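Local coordinates for peptide methionine sulfoxide reductase MsrA (Treponema denticola ATCC 35405, PDB 5FA9), which probably repairs oxidised proteins, its fused MsrA and MsrB parts reducing the S and R forms of methionine sulfoxide to methionine with thioredoxin as reductant, at residues 161-166 and 308-313; 210-215 and 259-264; 224-229 and 281-286. The protein carries 2 engineered substitutions. All blocks are in the same frame, centred on the assembly; numbering follows the deposited sequence.

Contact 1: residues 161-166 and 308-313; sequences PLYDES and LPYVKP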
ATOM      1  N   PRO B 161      20.236  -9.353  15.275  1.00 51.68           N
ATOM      2  CA  PRO B 161      19.607 -10.533  14.666  1.00 50.73           C
ATOM      3  C   PRO B 161      18.245 -10.887  15.262  1.00 53.14           C
ATOM      4  O   PRO B 161      18.081 -10.906  16.482  1.00 44.95           O
ATOM      5  CB  PRO B 161      20.620 -11.646  14.944  1.00 50.39           C
ATOM      6  CG  PRO B 161      21.924 -10.942  14.998  1.00 57.32           C
ATOM      7  CD  PRO B 161      21.638  -9.618  15.648  1.00 51.84           C
ATOM      8  N   LEU B 162      17.280 -11.159  14.388  1.00 42.79           N
ATOM      9  CA  LEU B 162      15.940 -11.551  14.806  1.00 44.89           C
ATOM     10  C   LEU B 162      15.945 -12.957  15.396  1.00 42.81           C
ATOM     11  O   LEU B 162      15.192 -13.255  16.325  1.00 34.76           O
ATOM     12  CB  LEU B 162      14.971 -11.477  13.623  1.00 39.84           C
ATOM     13  CG  LEU B 162      13.513 -11.871  13.871  1.00 37.05           C
ATOM     14  CD1 LEU B 162      12.916 -11.059  15.006  1.00 34.86           C
ATOM     15  CD2 LEU B 162      12.689 -11.703  12.603  1.00 30.96           C
ATOM     16  N   TYR B 163      16.805 -13.813  14.856  1.00 44.63           N
ATOM     17  CA  TYR B 163      16.892 -15.200  15.296  1.00 42.32           C
ATOM     18  C   TYR B 163      18.277 -15.527  15.839  1.00 50.95           C
ATOM     19  O   TYR B 163      19.224 -14.763  15.652  1.00 48.86           O
ATOM     20  CB  TYR B 163      16.545 -16.150  14.148  1.00 43.87           C
ATOM     21  CG  TYR B 163      15.167 -15.932  13.570  1.00 44.62           C
ATOM     22  CD1 TYR B 163      14.033 -16.345  14.256  1.00 41.55           C
ATOM     23  CD2 TYR B 163      15.000 -15.316  12.336  1.00 32.27           C
ATOM     24  CE1 TYR B 163      12.771 -16.149  13.732  1.00 46.18           C
ATOM     25  CE2 TYR B 163      13.741 -15.115  11.803  1.00 34.85           C
ATOM     26  CZ  TYR B 163      12.630 -15.535  12.506  1.00 37.35           C
ATOM     27  OH  TYR B 163      11.373 -15.338  11.982  1.00 34.14           O
ATOM     28  N   ASP B 164      18.382 -16.666  16.518  1.00 54.39           N
ATOM     29  CA  ASP B 164      19.659 -17.138  17.037  1.00 50.04           C
ATOM     30  C   ASP B 164      20.646 -17.393  15.902  1.00 51.17           C
ATOM     31  O   ASP B 164      20.453 -18.298  15.089  1.00 51.97           O
ATOM     32  CB  ASP B 164      19.460 -18.413  17.861  1.00 48.10           C
ATOM     33  CG  ASP B 164      20.742 -18.892  18.514  1.00 63.28           C
ATOM     34  OD1 ASP B 164      21.664 -18.068  18.698  1.00 60.36           O
ATOM     35  OD2 ASP B 164      20.828 -20.093  18.843  1.00 75.45           O
ATOM     36  N   GLU B 165      21.702 -16.588  15.852  1.00 50.58           N
ATOM     37  CA  GLU B 165      22.717 -16.717  14.814  1.00 53.42           C
ATOM     38  C   GLU B 165      24.052 -17.161  15.397  1.00 56.24           C
ATOM     39  O   GLU B 165      25.095 -17.027  14.756  1.00 56.97           O
ATOM     40  CB  GLU B 165      22.888 -15.396  14.062  1.00 49.58           C
ATOM     41  CG  GLU B 165      21.662 -14.964  13.278  1.00 47.34           C
ATOM     42  CD  GLU B 165      21.964 -13.846  12.300  1.00 57.67           C
ATOM     43  OE1 GLU B 165      23.154 -13.498  12.141  1.00 62.62           O
ATOM     44  OE2 GLU B 165      21.013 -13.314  11.691  1.00 52.35           O
ATOM     45  N   SER B 166      24.014 -17.690  16.615  1.00 60.88           N
ATOM     46  CA  SER B 166      25.224 -18.140  17.291  1.00 58.45           C
ATOM     47  C   SER B 166      25.845 -19.325  16.560  1.00 62.82           C
ATOM     48  O   SER B 166      27.063 -19.504  16.571  1.00 70.46           O
ATOM     49  CB  SER B 166      24.920 -18.515  18.744  1.00 44.87           C
ATOM     50  OG  SER B 166      24.018 -19.605  18.811  1.00 58.43           O
ATOM     51  N   LEU B 308       9.809 -22.183   9.948  1.00 41.15           N
ATOM     52  CA  LEU B 308       8.690 -22.909   9.347  1.00 35.54           C
ATOM     53  C   LEU B 308       7.627 -22.017   8.678  1.00 33.30           C
ATOM     54  O   LEU B 308       7.170 -22.343   7.581  1.00 36.95           O
ATOM     55  CB  LEU B 308       8.019 -23.805  10.396  1.00 35.81           C
ATOM     56  CG  LEU B 308       8.881 -24.904  11.021  1.00 43.10           C
ATOM     57  CD1 LEU B 308       8.090 -25.681  12.063  1.00 34.74           C
ATOM     58  CD2 LEU B 308       9.428 -25.840   9.953  1.00 37.34           C
ATOM     59  N   PRO B 309       7.223 -20.899   9.320  1.00 34.96           N
ATOM     60  CA  PRO B 309       6.185 -20.087   8.666  1.00 31.88           C
ATOM     61  C   PRO B 309       6.604 -19.474   7.329  1.00 36.78           C
ATOM     62  O   PRO B 309       5.736 -19.121   6.531  1.00 29.00           O
ATOM     63  CB  PRO B 309       5.912 -18.983   9.692  1.00 26.32           C
ATOM     64  CG  PRO B 309       6.291 -19.579  10.992  1.00 31.36           C
ATOM     65  CD  PRO B 309       7.494 -20.413  10.686  1.00 30.73           C
ATOM     66  N   TYR B 310       7.905 -19.348   7.084  1.00 31.58           N
ATOM     67  CA  TYR B 310       8.382 -18.797   5.820  1.00 31.84           C
ATOM     68  C   TYR B 310       8.167 -19.785   4.677  1.00 34.62           C
ATOM     69  O   TYR B 310       8.121 -19.398   3.510  1.00 32.35           O
ATOM     70  CB  TYR B 310       9.859 -18.411   5.920  1.00 31.18           C
ATOM     71  CG  TYR B 310      10.125 -17.291   6.900  1.00 32.03           C
ATOM     72  CD1 TYR B 310       9.721 -15.991   6.624  1.00 32.76           C
ATOM     73  CD2 TYR B 310      10.780 -17.532   8.100  1.00 32.80           C
ATOM     74  CE1 TYR B 310       9.959 -14.963   7.517  1.00 27.99           C
ATOM     75  CE2 TYR B 310      11.025 -16.510   8.999  1.00 25.33           C
ATOM     76  CZ  TYR B 310      10.612 -15.229   8.702  1.00 33.25           C
ATOM     77  OH  TYR B 310      10.853 -14.209   9.596  1.00 31.44           O
ATOM     78  N   VAL B 311       8.033 -21.061   5.022  1.00 38.59           N
ATOM     79  CA  VAL B 311       7.743 -22.096   4.036  1.00 34.71           C
ATOM     80  C   VAL B 311       6.238 -22.303   3.918  1.00 39.97           C
ATOM     81  O   VAL B 311       5.692 -22.354   2.816  1.00 36.54           O
ATOM     82  CB  VAL B 311       8.416 -23.432   4.397  1.00 42.56           C
ATOM     83  CG1 VAL B 311       8.150 -24.469   3.315  1.00 29.77           C
ATOM     84  CG2 VAL B 311       9.909 -23.236   4.596  1.00 33.35           C
ATOM     85  N   LYS B 312       5.574 -22.421   5.064  1.00 39.25           N
ATOM     86  CA  LYS B 312       4.128 -22.606   5.101  1.00 39.86           C
ATOM     87  C   LYS B 312       3.461 -21.546   5.972  1.00 33.16           C
ATOM     88  O   LYS B 312       3.234 -21.769   7.161  1.00 39.25           O
ATOM     89  CB  LYS B 312       3.777 -24.001   5.621  1.00 40.44           C
ATOM     90  CG  LYS B 312       4.213 -25.141   4.717  1.00 44.83           C
ATOM     91  CD  LYS B 312       3.803 -26.483   5.304  1.00 41.37           C
ATOM     92  CE  LYS B 312       4.229 -27.634   4.408  1.00 51.59           C
ATOM     93  NZ  LYS B 312       3.356 -27.746   3.208  1.00 56.38           N
ATOM     94  N   PRO B 313       3.150 -20.383   5.378  1.00 32.08           N
ATOM     95  CA  PRO B 313       2.515 -19.256   6.075  1.00 33.49           C
ATOM     96  C   PRO B 313       1.160 -19.618   6.681  1.00 38.95           C
ATOM     97  O   PRO B 313       0.752 -19.018   7.674  1.00 38.80           O
ATOM     98  CB  PRO B 313       2.353 -18.203   4.972  1.00 32.41           C
ATOM     99  CG  PRO B 313       2.445 -18.959   3.691  1.00 37.13           C
ATOM    100  CD  PRO B 313       3.389 -20.085   3.956  1.00 30.64           C
TER

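Contact 2: residues 210-215 and 259-264; sequences YVDITT and VVSKTG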
ATOM      1  N   TYR B 210      16.391 -22.696   1.757  1.00 41.02           N
ATOM      2  CA  TYR B 210      17.724 -22.750   1.175  1.00 33.30           C
ATOM      3  C   TYR B 210      18.688 -22.007   2.086  1.00 36.15           C
ATOM      4  O   TYR B 210      18.498 -20.829   2.392  1.00 36.75           O
ATOM      5  CB  TYR B 210      17.729 -22.167  -0.238  1.00 35.12           C
ATOM      6  CG  TYR B 210      16.924 -22.991  -1.217  1.00 41.51           C
ATOM      7  CD1 TYR B 210      15.555 -22.805  -1.353  1.00 39.06           C
ATOM      8  CD2 TYR B 210      17.533 -23.967  -1.995  1.00 39.72           C
ATOM      9  CE1 TYR B 210      14.816 -23.562  -2.242  1.00 39.67           C
ATOM     10  CE2 TYR B 210      16.803 -24.729  -2.886  1.00 36.30           C
ATOM     11  CZ  TYR B 210      15.446 -24.522  -3.005  1.00 39.85           C
ATOM     12  OH  TYR B 210      14.716 -25.278  -3.891  1.00 36.65           O
ATOM     13  N   VAL B 211      19.723 -22.715   2.515  1.00 37.62           N
ATOM     14  CA  VAL B 211      20.623 -22.221   3.543  1.00 34.98           C
ATOM     15  C   VAL B 211      22.008 -21.890   2.982  1.00 37.81           C
ATOM     16  O   VAL B 211      22.437 -22.470   1.984  1.00 32.87           O
ATOM     17  CB  VAL B 211      20.724 -23.275   4.684  1.00 38.41           C
ATOM     18  CG1 VAL B 211      22.163 -23.705   4.947  1.00 42.40           C
ATOM     19  CG2 VAL B 211      20.044 -22.771   5.946  1.00 43.45           C
ATOM     20  N   ASP B 212      22.692 -20.939   3.618  1.00 41.94           N
ATOM     21  CA  ASP B 212      24.065 -20.602   3.255  1.00 39.93           C
ATOM     22  C   ASP B 212      24.955 -21.825   3.447  1.00 46.82           C
ATOM     23  O   ASP B 212      25.062 -22.359   4.552  1.00 48.95           O
ATOM     24  CB  ASP B 212      24.575 -19.424   4.094  1.00 47.83           C
ATOM     25  CG  ASP B 212      25.873 -18.833   3.558  1.00 54.59           C
ATOM     26  OD1 ASP B 212      26.600 -19.524   2.814  1.00 46.80           O
ATOM     27  OD2 ASP B 212      26.171 -17.666   3.891  1.00 54.37           O
ATOM     28  N   ILE B 213      25.600 -22.259   2.370  1.00 43.28           N
ATOM     29  CA  ILE B 213      26.413 -23.468   2.397  1.00 45.53           C
ATOM     30  C   ILE B 213      27.676 -23.299   3.245  1.00 47.23           C
ATOM     31  O   ILE B 213      28.340 -24.278   3.586  1.00 50.56           O
ATOM     32  CB  ILE B 213      26.807 -23.900   0.965  1.00 46.71           C
ATOM     33  CG1 ILE B 213      27.172 -25.386   0.925  1.00 47.63           C
ATOM     34  CG2 ILE B 213      27.931 -23.026   0.424  1.00 38.96           C
ATOM     35  CD1 ILE B 213      27.071 -25.998  -0.453  1.00 62.38           C
ATOM     36  N   THR B 214      28.001 -22.057   3.597  1.00 50.44           N
ATOM     37  CA  THR B 214      29.210 -21.780   4.366  1.00 54.46           C
ATOM     38  C   THR B 214      28.943 -21.506   5.846  1.00 52.13           C
ATOM     39  O   THR B 214      29.831 -21.678   6.679  1.00 60.96           O
ATOM     40  CB  THR B 214      29.980 -20.578   3.784  1.00 54.43           C
ATOM     41  OG1 THR B 214      29.210 -19.382   3.955  1.00 55.41           O
ATOM     42  CG2 THR B 214      30.265 -20.790   2.305  1.00 55.29           C
ATOM     43  N   THR B 215      27.726 -21.079   6.174  1.00 53.02           N
ATOM     44  CA  THR B 215      27.410 -20.699   7.551  1.00 50.51           C
ATOM     45  C   THR B 215      26.205 -21.442   8.118  1.00 45.62           C
ATOM     46  O   THR B 215      26.096 -21.623   9.331  1.00 50.57           O
ATOM     47  CB  THR B 215      27.143 -19.185   7.668  1.00 54.62           C
ATOM     48  OG1 THR B 215      25.935 -18.854   6.972  1.00 54.20           O
ATOM     49  CG2 THR B 215      28.297 -18.390   7.083  1.00 50.57           C
ATOM     50  N   VAL B 259      24.543  -9.934  -4.963  1.00 42.79           N
ATOM     51  CA  VAL B 259      23.911 -10.414  -3.741  1.00 43.62           C
ATOM     52  C   VAL B 259      24.896 -11.220  -2.901  1.00 40.86           C
ATOM     53  O   VAL B 259      25.467 -12.203  -3.372  1.00 36.62           O
ATOM     54  CB  VAL B 259      22.678 -11.285  -4.048  1.00 48.23           C
ATOM     55  CG1 VAL B 259      22.074 -11.820  -2.761  1.00 42.92           C
ATOM     56  CG2 VAL B 259      21.652 -10.488  -4.834  1.00 50.24           C
ATOM     57  N   VAL B 260      25.090 -10.798  -1.656  1.00 42.83           N
ATOM     58  CA  VAL B 260      26.006 -11.480  -0.747  1.00 47.08           C
ATOM     59  C   VAL B 260      25.344 -11.730   0.605  1.00 53.41           C
ATOM     60  O   VAL B 260      24.489 -10.958   1.040  1.00 51.84           O
ATOM     61  CB  VAL B 260      27.313 -10.679  -0.534  1.00 52.19           C
ATOM     62  CG1 VAL B 260      28.092 -10.562  -1.837  1.00 43.57           C
ATOM     63  CG2 VAL B 260      27.016  -9.302   0.042  1.00 47.50           C
ATOM     64  N   SER B 261      25.732 -12.822   1.256  1.00 47.14           N
ATOM     65  CA  SER B 261      25.222 -13.142   2.583  1.00 41.14           C
ATOM     66  C   SER B 261      25.667 -12.079   3.578  1.00 50.78           C
ATOM     67  O   SER B 261      26.842 -11.723   3.624  1.00 53.86           O
ATOM     68  CB  SER B 261      25.704 -14.523   3.032  1.00 40.40           C
ATOM     69  OG  SER B 261      25.233 -15.538   2.164  1.00 47.61           O
ATOM     70  N   LYS B 262      24.729 -11.567   4.367  1.00 47.02           N
ATOM     71  CA  LYS B 262      25.057 -10.524   5.331  1.00 50.07           C
ATOM     72  C   LYS B 262      25.965 -11.058   6.432  1.00 50.66           C
ATOM     73  O   LYS B 262      26.892 -10.378   6.870  1.00 58.64           O
ATOM     74  CB  LYS B 262      23.790  -9.927   5.943  1.00 50.97           C
ATOM     75  CG  LYS B 262      24.079  -8.799   6.918  1.00 49.08           C
ATOM     76  CD  LYS B 262      22.823  -8.067   7.339  1.00 51.93           C
ATOM     77  CE  LYS B 262      23.174  -6.854   8.181  1.00 54.89           C
ATOM     78  NZ  LYS B 262      22.122  -5.806   8.112  1.00 68.52           N
ATOM     79  N   THR B 263      25.696 -12.282   6.873  1.00 49.93           N
ATOM     80  CA  THR B 263      26.492 -12.904   7.922  1.00 49.31           C
ATOM     81  C   THR B 263      27.774 -13.492   7.345  1.00 57.83           C
ATOM     82  O   THR B 263      28.876 -13.114   7.744  1.00 65.22           O
ATOM     83  CB  THR B 263      25.707 -14.009   8.649  1.00 44.98           C
ATOM     84  OG1 THR B 263      24.579 -13.433   9.319  1.00 48.59           O
ATOM     85  CG2 THR B 263      26.594 -14.705   9.669  1.00 43.88           C
ATOM     86  N   GLY B 264      27.620 -14.425   6.411  1.00 39.69           N
ATOM     87  CA  GLY B 264      28.753 -15.031   5.736  1.00 65.66           C
ATOM     88  C   GLY B 264      29.659 -14.033   5.037  1.00 62.94           C
ATOM     89  O   GLY B 264      30.845 -13.929   5.351  1.00 43.21           O
TER
HETATM   90  O   HOH W   1      24.891 -16.438   5.979  1.00 44.54           O

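Contact 3: residues 224-229 and 281-286; sequences NKYDAG and GLRYSI. Engineered in segment 281-286: S285 (natural residue Cys).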
ATOM      1  N   ASN B 224       9.168 -18.758  -2.300  1.00 33.35           N
ATOM      2  CA  ASN B 224       9.516 -17.614  -3.134  1.00 36.28           C
ATOM      3  C   ASN B 224      10.286 -18.022  -4.384  1.00 46.14           C
ATOM      4  O   ASN B 224      10.717 -17.172  -5.164  1.00 42.75           O
ATOM      5  CB  ASN B 224      10.335 -16.611  -2.323  1.00 36.63           C
ATOM      6  CG  ASN B 224       9.623 -16.167  -1.062  1.00 41.44           C
ATOM      7  OD1 ASN B 224       8.475 -15.728  -1.106  1.00 36.58           O
ATOM      8  ND2 ASN B 224      10.300 -16.288   0.074  1.00 38.78           N
ATOM      9  N   LYS B 225      10.449 -19.327  -4.570  1.00 44.87           N
ATOM     10  CA  LYS B 225      11.205 -19.859  -5.697  1.00 41.51           C
ATOM     11  C   LYS B 225      10.329 -20.013  -6.936  1.00 42.14           C
ATOM     12  O   LYS B 225       9.164 -20.395  -6.839  1.00 43.65           O
ATOM     13  CB  LYS B 225      11.829 -21.203  -5.322  1.00 43.12           C
ATOM     14  CG  LYS B 225      12.870 -21.710  -6.300  1.00 38.85           C
ATOM     15  CD  LYS B 225      13.561 -22.946  -5.754  1.00 33.19           C
ATOM     16  CE  LYS B 225      14.747 -23.346  -6.613  1.00 40.59           C
ATOM     17  NZ  LYS B 225      14.336 -23.772  -7.979  1.00 44.87           N
ATOM     18  N   TYR B 226      10.895 -19.712  -8.102  1.00 38.90           N
ATOM     19  CA  TYR B 226      10.173 -19.855  -9.361  1.00 40.44           C
ATOM     20  C   TYR B 226      11.136 -20.111 -10.519  1.00 48.17           C
ATOM     21  O   TYR B 226      12.348 -19.946 -10.378  1.00 46.15           O
ATOM     22  CB  TYR B 226       9.329 -18.610  -9.643  1.00 35.61           C
ATOM     23  CG  TYR B 226      10.120 -17.426 -10.149  1.00 39.25           C
ATOM     24  CD1 TYR B 226      10.884 -16.651  -9.285  1.00 41.74           C
ATOM     25  CD2 TYR B 226      10.098 -17.077 -11.493  1.00 45.73           C
ATOM     26  CE1 TYR B 226      11.607 -15.567  -9.748  1.00 39.48           C
ATOM     27  CE2 TYR B 226      10.816 -15.998 -11.964  1.00 43.20           C
ATOM     28  CZ  TYR B 226      11.568 -15.247 -11.089  1.00 46.72           C
ATOM     29  OH  TYR B 226      12.282 -14.169 -11.561  1.00 41.01           O
ATOM     30  N   ASP B 227      10.590 -20.513 -11.662  1.00 48.72           N
ATOM     31  CA  ASP B 227      11.402 -20.814 -12.836  1.00 46.91           C
ATOM     32  C   ASP B 227      11.542 -19.586 -13.732  1.00 50.94           C
ATOM     33  O   ASP B 227      10.601 -19.204 -14.430  1.00 46.20           O
ATOM     34  CB  ASP B 227      10.794 -21.976 -13.626  1.00 55.28           C
ATOM     35  CG  ASP B 227      11.785 -22.622 -14.582  1.00 68.39           C
ATOM     36  OD1 ASP B 227      12.661 -21.912 -15.119  1.00 56.84           O
ATOM     37  OD2 ASP B 227      11.686 -23.848 -14.800  1.00 75.02           O
ATOM     38  N   ALA B 228      12.720 -18.971 -13.708  1.00 53.86           N
ATOM     39  CA  ALA B 228      12.994 -17.813 -14.549  1.00 50.67           C
ATOM     40  C   ALA B 228      13.463 -18.247 -15.934  1.00 65.17           C
ATOM     41  O   ALA B 228      13.481 -17.451 -16.872  1.00 70.25           O
ATOM     42  CB  ALA B 228      14.032 -16.916 -13.893  1.00 49.70           C
ATOM     43  N   GLY B 229      13.840 -19.517 -16.053  1.00 65.27           N
ATOM     44  CA  GLY B 229      14.267 -20.072 -17.325  1.00 50.89           C
ATOM     45  C   GLY B 229      15.667 -19.656 -17.736  1.00 55.72           C
ATOM     46  O   GLY B 229      16.061 -19.843 -18.886  1.00 60.53           O
ATOM     47  N   GLY B 281       8.469  -7.911  -8.531  1.00 45.72           N
ATOM     48  CA  GLY B 281       9.246  -7.609  -9.719  1.00 45.39           C
ATOM     49  C   GLY B 281      10.734  -7.850  -9.557  1.00 49.63           C
ATOM     50  O   GLY B 281      11.529  -7.455 -10.410  1.00 46.55           O
ATOM     51  N   LEU B 282      11.117  -8.498  -8.462  1.00 45.43           N
ATOM     52  CA  LEU B 282      12.522  -8.791  -8.204  1.00 46.26           C
ATOM     53  C   LEU B 282      12.881 -10.222  -8.586  1.00 41.07           C
ATOM     54  O   LEU B 282      12.143 -11.159  -8.283  1.00 41.00           O
ATOM     55  CB  LEU B 282      12.857  -8.551  -6.730  1.00 47.71           C
ATOM     56  CG  LEU B 282      12.672  -7.130  -6.199  1.00 53.43           C
ATOM     57  CD1 LEU B 282      12.694  -7.121  -4.677  1.00 47.14           C
ATOM     58  CD2 LEU B 282      13.743  -6.208  -6.759  1.00 32.75           C
ATOM     59  N   ARG B 283      14.021 -10.383  -9.250  1.00 44.42           N
ATOM     60  CA  ARG B 283      14.542 -11.708  -9.561  1.00 39.53           C
ATOM     61  C   ARG B 283      15.904 -11.921  -8.912  1.00 44.00           C
ATOM     62  O   ARG B 283      16.909 -11.365  -9.356  1.00 47.25           O
ATOM     63  CB  ARG B 283      14.644 -11.915 -11.074  1.00 39.98           C
ATOM     64  CG  ARG B 283      15.311 -13.229 -11.469  1.00 42.19           C
ATOM     65  CD  ARG B 283      15.209 -13.485 -12.965  1.00 46.53           C
ATOM     66  NE  ARG B 283      15.924 -12.484 -13.751  1.00 57.07           N
ATOM     67  CZ  ARG B 283      17.104 -12.692 -14.326  1.00 60.63           C
ATOM     68  NH1 ARG B 283      17.707 -13.867 -14.205  1.00 51.94           N
ATOM     69  NH2 ARG B 283      17.682 -11.725 -15.026  1.00 39.70           N
ATOM     70  N   TYR B 284      15.929 -12.722  -7.853  1.00 38.78           N
ATOM     71  CA  TYR B 284      17.180 -13.074  -7.200  1.00 36.49           C
ATOM     72  C   TYR B 284      17.797 -14.295  -7.870  1.00 39.99           C
ATOM     73  O   TYR B 284      17.362 -15.423  -7.641  1.00 47.22           O
ATOM     74  CB  TYR B 284      16.959 -13.340  -5.709  1.00 37.27           C
ATOM     75  CG  TYR B 284      16.684 -12.096  -4.894  1.00 39.21           C
ATOM     76  CD1 TYR B 284      15.410 -11.542  -4.841  1.00 36.57           C
ATOM     77  CD2 TYR B 284      17.697 -11.476  -4.175  1.00 33.11           C
ATOM     78  CE1 TYR B 284      15.156 -10.404  -4.096  1.00 33.45           C
ATOM     79  CE2 TYR B 284      17.451 -10.340  -3.428  1.00 35.19           C
ATOM     80  CZ  TYR B 284      16.180  -9.809  -3.392  1.00 34.39           C
ATOM     81  OH  TYR B 284      15.934  -8.678  -2.649  1.00 35.44           O
ATOM     82  N   SER B 285      18.808 -14.063  -8.699  1.00 46.16           N
ATOM     83  CA  SER B 285      19.498 -15.151  -9.380  1.00 41.08           C
ATOM     84  C   SER B 285      20.648 -15.648  -8.515  1.00 40.14           C
ATOM     85  O   SER B 285      21.648 -14.953  -8.336  1.00 42.40           O
ATOM     86  CB  SER B 285      20.007 -14.698 -10.749  1.00 39.19           C
ATOM     87  OG  SER B 285      20.375 -15.808 -11.550  1.00 46.13           O
ATOM     88  N   ILE B 286      20.498 -16.853  -7.977  1.00 44.20           N
ATOM     89  CA  ILE B 286      21.448 -17.383  -7.005  1.00 44.90           C
ATOM     90  C   ILE B 286      22.040 -18.710  -7.464  1.00 41.99           C
ATOM     91  O   ILE B 286      21.317 -19.595  -7.920  1.00 42.82           O
ATOM     92  CB  ILE B 286      20.782 -17.579  -5.625  1.00 41.28           C
ATOM     93  CG1 ILE B 286      20.067 -16.300  -5.187  1.00 39.08           C
ATOM     94  CG2 ILE B 286      21.808 -18.008  -4.586  1.00 33.74           C
ATOM     95  CD1 ILE B 286      20.988 -15.114  -5.006  1.00 46.00           C
TER

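Contact 1: residues 161-166 and 308-313
Y163 and Y310 illustrate how two long side chains can join backbones that stay far apart. The nearest CA atoms of the two segments, those of Y163 and L308, lie 12.7 Å apart, yet Y163 OH and Y310 OH make a hydrogen bond of 2.7 Å in which either may be the donor. The side chains approach from opposite directions, and each hydroxyl arrives at the edge of the other ring, near its plane. Beyond the bond, the CE2 edge of the Y310 ring comes to 4.0 Å from Y163 CZ. L162 lays its CG over one face of the Y163 ring, offset toward the rim, and brings CD2 to 4.3 Å from Y310 OH.

The Y310 side is the tight one. Y310 is buried on the short, weakly bonded helix 308-311 near the end of the chain, and its side chain rests on E67 of helix 65-74 and on I239; Y163 meets A70 of the same helix. The pair thus ties the loop between helices 142-145 and 173-179, probably part of the linker in this MsrA-MsrB fusion, to the C-terminal region.

On the solvent side D164 and S166 are exposed and take no part in the contact. Their Asx turn is held from within the segment, D164 OD1 taking both S166 N (3.2 Å) and S166 OG (2.8 Å) from the same face of the carboxylate, well away from the paired hydroxyls.

Contact 2: residues 210-215 and 259-264
D212 OD2 is gripped from two directions: S261 OG donates a hydrogen bond of 2.9 Å to it across the contact, and a water donates another at 2.7 Å. The serine hydroxyl does not approach within the carboxylate plane but from well above it, 63° out. A chi1 of -167° turns the D212 carboxylate away from its own backbone N and out across the gap, which is wide enough, at 7.6 Å between D212 CA and S261 CA, to need a side chain on each strand to span it.

The second oxygen serves the home segment. D212 OD1 accepts from T214 N at 3.0 Å, in a nearly straight bond of 167°, and from T214 OG1 at 2.9 Å, both reaching it over the same face. The backbone bond makes an Asx turn, and together these donors fix the rotation of the carboxylate. So many donors around a buried acid would be expected to favour its ionised form.

Farther along, the segments draw closer. T215 OG1 holds the water at 2.8 Å, and G264 N gives it a weak third link. T215 CG2 lies 3.6 Å from G264 CA, where the glycine presents bare backbone and T215 CA and G264 CA come to 6.1 Å. Between S261 and G264, K262 points its CB away from 210-215 and hydrogen-bonds a bound dithiothreitol through NZ.

The D212-S261 bond therefore links two sheets at the ends of their strands: 208-212 belongs to the three-stranded antiparallel sheet and 256-261 to the six-stranded one, the pair of sheets from which the fold of the MsrB (SelR) family, of the beta-tent clan, is built.

Contact 3: residues 224-229 and 281-286
R283 and Y226 show how a phenol can use the apolar stem of an arginine while the charged end is engaged elsewhere. Y226 OH rests against that stem, 3.2 Å from R283 CG, with R283 CB and CD each at 3.3 Å, and no hydrogen bond joins the two residues. The side chains cross at about a right angle, and the ring and guanidinium planes stand 88° apart. With chi1 at 77°, the Y226 ring is set between its own backbone N and carbonyl carbon, a turn that leads the hydroxyl across to the neighbouring segment.

Between the two backbones runs strand 234-235, the middle partner of 225-226 and 283-286 in the six-stranded antiparallel sheet of the MsrB part; Y226 and A228 both touch its S234. R283 opens the R-x-C-x-N signature of MsrB enzymes, whose cysteine position is here the engineered S285.

A228 completes the contact at its more open margin, placing CB 3.7 Å from R283 CD. The arginine chain bends about its CG-CD bond (chi3 64°), and NE forms a salt bridge with D274 rather than with anything in 224-229.

Contacts 1 and 2 meet where the loop reaches the MsrB part: their centres are 14 Å apart, and E165 OE1 packs 3.2 Å from T263 OG1. Contacts 2 and 3, centred 17 Å apart, share the six-stranded sheet, and V259 packs on Y284 and I286 while Y210 OH touches K225 CD at 3.2 Å. Contacts 1 and 3 stay separate, about 5 Å between nearest atoms. One bound dithiothreitol, probably from the crystallisation liquor, joins P161 of contact 1 and K262 of contact 2 in a single pocket; N224 of contact 3 lines another. All three lie away from the predicted MsrA active-site position 11, an engineered serine here; contact 3 holds the MsrB signature position S285.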